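Local coordinates for Tat-secreted protein Rv2525c (Mycobacterium tuberculosis, PDB 4PMQ) that may hydrolyse peptidoglycan as a glycosidase, and in vitro cleaves p-nitrophenyl esters, with a preference for the butyrate, at residues S3-I15 and V187-P200. Residues are numbered along the deposited sequence; the frame is centred on the assembly and turned at random. Where two conformers were deposited one is given.
Sequences SLGTLLDYAAGVI and VGGVGVDVNQILKP
Leu7 O is gripped twice by Asn195: by its backbone N at 2.8 Å and by its side-chain ND2 at 3.0 Å, the latter from above the carbonyl plane. The other bond of Asn195 ND2 runs, almost exactly in its amide plane, to the anti lone pair of Asp9 OD2 at 2.8 Å. An asparagine suits this place because one NH2 group can serve backbone and carboxylate together, while its OD1 accepts from Trp160 NE1; the amide is thus held against rotation. Asp9 OD2 also accepts from Gln179 NE2. With CG lodged between backbone N and carbonyl carbon (chi1 74°), Asp9 brings OD1 2.5 Å from Asp193 OD2, the carboxylate planes 59° apart. Asp193 OD1 accepts a hydrogen bond from the backbone N of Asp183. On the other face, Leu8 CD2 meets Val194 CG2 and Val192 CG2, and Thr6 CG2 touches Val194 CG1; beta-branched residues suit extended strands. Past the end of strand 6-9, Ile15 CD1 caps the Tyr10 ring within 3-15 and reaches across to Val192 CG1. Strand 190-197 runs antiparallel beside 6-9 in a glycoside hydrolase-like domain of the TIM-barrel clan; glycerol and tartrate, probably from crystallisation, near Asp9 and Asp193 are consistent with a pocket.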
# COMPACT_ATOMS: atom_id res chain seq x y z
N SER A 3 9.07 16.39 1.70
CA SER A 3 8.10 15.78 0.79
C SER A 3 8.04 16.43 -0.61
O SER A 3 8.23 17.64 -0.76
CB SER A 3 6.70 15.83 1.40
OG SER A 3 5.79 15.19 0.53
N LEU A 4 7.71 15.60 -1.62
CA LEU A 4 7.52 15.91 -3.05
C LEU A 4 6.02 16.03 -3.39
O LEU A 4 5.63 16.13 -4.56
CB LEU A 4 8.13 14.76 -3.88
CG LEU A 4 9.65 14.66 -4.02
CD1 LEU A 4 10.32 14.24 -2.74
CD2 LEU A 4 10.01 13.61 -5.04
N GLY A 5 5.19 15.98 -2.37
CA GLY A 5 3.75 16.01 -2.50
C GLY A 5 3.14 14.96 -1.59
O GLY A 5 3.85 14.09 -1.07
N THR A 6 1.82 15.04 -1.42
CA THR A 6 1.02 14.20 -0.54
C THR A 6 0.17 13.24 -1.34
O THR A 6 -0.44 13.68 -2.32
CB THR A 6 0.12 15.17 0.25
OG1 THR A 6 0.92 16.00 1.10
CG2 THR A 6 -0.99 14.49 1.03
N LEU A 7 0.03 12.01 -0.86
CA LEU A 7 -0.87 10.98 -1.35
C LEU A 7 -1.79 10.60 -0.22
O LEU A 7 -1.32 10.41 0.90
CB LEU A 7 -0.15 9.73 -1.85
CG LEU A 7 0.86 9.94 -2.98
CD1 LEU A 7 1.58 8.64 -3.29
CD2 LEU A 7 0.20 10.46 -4.27
N LEU A 8 -3.09 10.45 -0.52
CA LEU A 8 -4.02 10.04 0.54
C LEU A 8 -4.31 8.56 0.42
O LEU A 8 -4.40 8.06 -0.69
CB LEU A 8 -5.33 10.83 0.41
CG LEU A 8 -5.22 12.36 0.47
CD1 LEU A 8 -6.60 12.99 0.35
CD2 LEU A 8 -4.47 12.83 1.75
N ASP A 9 -4.55 7.90 1.56
CA ASP A 9 -5.02 6.52 1.52
C ASP A 9 -6.29 6.43 2.38
O ASP A 9 -6.44 7.17 3.35
CB ASP A 9 -3.94 5.50 1.92
CG ASP A 9 -3.64 5.47 3.40
OD1 ASP A 9 -4.45 4.89 4.16
OD2 ASP A 9 -2.60 6.02 3.80
N TYR A 10 -7.22 5.55 1.99
CA TYR A 10 -8.53 5.47 2.66
C TYR A 10 -9.22 4.19 2.28
O TYR A 10 -9.09 3.76 1.13
CB TYR A 10 -9.42 6.66 2.27
CG TYR A 10 -9.29 7.10 0.83
CD1 TYR A 10 -8.27 7.96 0.43
CD2 TYR A 10 -10.19 6.67 -0.15
CE1 TYR A 10 -8.13 8.38 -0.89
CE2 TYR A 10 -10.08 7.10 -1.48
CZ TYR A 10 -9.04 7.94 -1.84
OH TYR A 10 -8.87 8.39 -3.12
N ALA A 11 -9.95 3.61 3.23
CA ALA A 11 -10.68 2.36 3.00
C ALA A 11 -12.20 2.53 3.07
O ALA A 11 -12.91 1.67 2.54
CB ALA A 11 -10.26 1.34 4.05
N ALA A 12 -12.71 3.58 3.75
CA ALA A 12 -14.14 3.70 4.05
C ALA A 12 -15.03 4.08 2.87
O ALA A 12 -16.24 3.91 2.96
CB ALA A 12 -14.39 4.66 5.20
N GLY A 13 -14.45 4.57 1.78
CA GLY A 13 -15.27 5.00 0.66
C GLY A 13 -14.45 5.47 -0.52
O GLY A 13 -13.22 5.44 -0.49
N VAL A 14 -15.15 5.85 -1.59
CA VAL A 14 -14.52 6.33 -2.81
C VAL A 14 -14.66 7.84 -2.83
O VAL A 14 -15.77 8.34 -2.66
CB VAL A 14 -15.14 5.67 -4.07
CG1 VAL A 14 -14.55 6.26 -5.35
CG2 VAL A 14 -14.96 4.15 -4.04
N ILE A 15 -13.57 8.56 -3.06
CA ILE A 15 -13.67 10.02 -3.06
C ILE A 15 -13.59 10.57 -4.48
O ILE A 15 -12.65 10.21 -5.20
CB ILE A 15 -12.56 10.64 -2.17
CG1 ILE A 15 -12.65 10.14 -0.71
CG2 ILE A 15 -12.56 12.20 -2.23
CD1 ILE A 15 -11.34 10.39 0.07
N VAL A 187 -12.05 13.77 3.90
CA VAL A 187 -12.16 14.35 2.56
C VAL A 187 -13.38 13.72 1.89
O VAL A 187 -13.46 12.50 1.82
CB VAL A 187 -10.87 14.20 1.70
CG1 VAL A 187 -11.07 14.78 0.29
CG2 VAL A 187 -9.67 14.86 2.40
N GLY A 188 -14.32 14.55 1.44
CA GLY A 188 -15.56 14.07 0.82
C GLY A 188 -16.33 13.09 1.70
O GLY A 188 -16.84 12.08 1.19
N GLY A 189 -16.36 13.37 3.02
CA GLY A 189 -17.01 12.53 4.03
C GLY A 189 -16.26 11.25 4.41
O GLY A 189 -16.76 10.44 5.18
N VAL A 190 -15.03 11.07 3.89
CA VAL A 190 -14.25 9.85 4.15
C VAL A 190 -12.97 10.16 4.94
O VAL A 190 -12.22 11.07 4.57
CB VAL A 190 -13.90 9.18 2.78
CG1 VAL A 190 -13.05 7.93 2.97
CG2 VAL A 190 -15.17 8.88 1.97
N GLY A 191 -12.74 9.39 6.01
CA GLY A 191 -11.49 9.51 6.78
C GLY A 191 -10.30 9.13 5.90
O GLY A 191 -10.37 8.16 5.12
N VAL A 192 -9.22 9.94 5.95
CA VAL A 192 -8.05 9.64 5.13
C VAL A 192 -6.79 9.68 5.98
O VAL A 192 -6.75 10.36 7.01
CB VAL A 192 -7.88 10.59 3.90
CG1 VAL A 192 -9.09 10.52 2.96
CG2 VAL A 192 -7.58 12.04 4.31
N ASP A 193 -5.78 8.95 5.52
CA ASP A 193 -4.41 8.99 6.02
C ASP A 193 -3.59 9.80 5.06
O ASP A 193 -3.85 9.78 3.84
CB ASP A 193 -3.82 7.58 6.19
CG ASP A 193 -4.71 6.63 6.99
OD1 ASP A 193 -5.29 7.07 8.01
OD2 ASP A 193 -4.76 5.43 6.63
N VAL A 194 -2.56 10.46 5.57
CA VAL A 194 -1.71 11.32 4.76
C VAL A 194 -0.35 10.69 4.59
O VAL A 194 0.27 10.27 5.58
CB VAL A 194 -1.61 12.74 5.36
CG1 VAL A 194 -0.71 13.62 4.51
CG2 VAL A 194 -2.99 13.37 5.50
N ASN A 195 0.14 10.66 3.33
CA ASN A 195 1.44 10.08 3.03
C ASN A 195 2.29 11.10 2.30
O ASN A 195 1.79 11.74 1.35
CB ASN A 195 1.29 8.82 2.17
CG ASN A 195 0.37 7.83 2.85
OD1 ASN A 195 0.80 7.10 3.74
ND2 ASN A 195 -0.92 7.87 2.52
N GLN A 196 3.57 11.18 2.65
CA GLN A 196 4.54 12.06 1.96
C GLN A 196 5.32 11.25 0.93
O GLN A 196 5.76 10.14 1.21
CB GLN A 196 5.51 12.66 2.98
CG GLN A 196 4.83 13.67 3.89
CD GLN A 196 5.77 14.47 4.76
OE1 GLN A 196 6.88 14.04 5.12
NE2 GLN A 196 5.32 15.65 5.16
N ILE A 197 5.49 11.82 -0.26
CA ILE A 197 6.31 11.25 -1.32
C ILE A 197 7.77 11.67 -1.04
O ILE A 197 8.06 12.87 -0.87
CB ILE A 197 5.82 11.74 -2.71
CG1 ILE A 197 4.36 11.30 -2.98
CG2 ILE A 197 6.80 11.28 -3.81
CD1 ILE A 197 3.75 12.10 -4.20
N LEU A 198 8.68 10.70 -1.04
CA LEU A 198 10.09 10.96 -0.73
C LEU A 198 11.04 10.81 -1.89
O LEU A 198 12.16 11.33 -1.84
CB LEU A 198 10.53 9.97 0.35
CG LEU A 198 9.71 10.05 1.66
CD1 LEU A 198 9.95 8.82 2.48
CD2 LEU A 198 10.00 11.35 2.42
N LYS A 199 10.64 10.00 -2.88
CA LYS A 199 11.49 9.75 -4.05
C LYS A 199 10.66 9.97 -5.33
O LYS A 199 9.45 9.71 -5.33
CB LYS A 199 12.06 8.32 -4.00
CG LYS A 199 12.97 8.09 -2.78
CD LYS A 199 13.61 6.71 -2.75
CE LYS A 199 14.39 6.45 -1.46
NZ LYS A 199 15.50 7.41 -1.22
N PRO A 200 11.31 10.46 -6.41
CA PRO A 200 10.53 10.79 -7.62
C PRO A 200 9.87 9.59 -8.30
O PRO A 200 8.80 9.76 -8.89
CB PRO A 200 11.54 11.48 -8.54
CG PRO A 200 12.92 11.13 -7.99
CD PRO A 200 12.72 10.89 -6.50
O HOH W 1 -11.20 5.53 5.36
O HOH W 2 -16.92 10.61 -1.17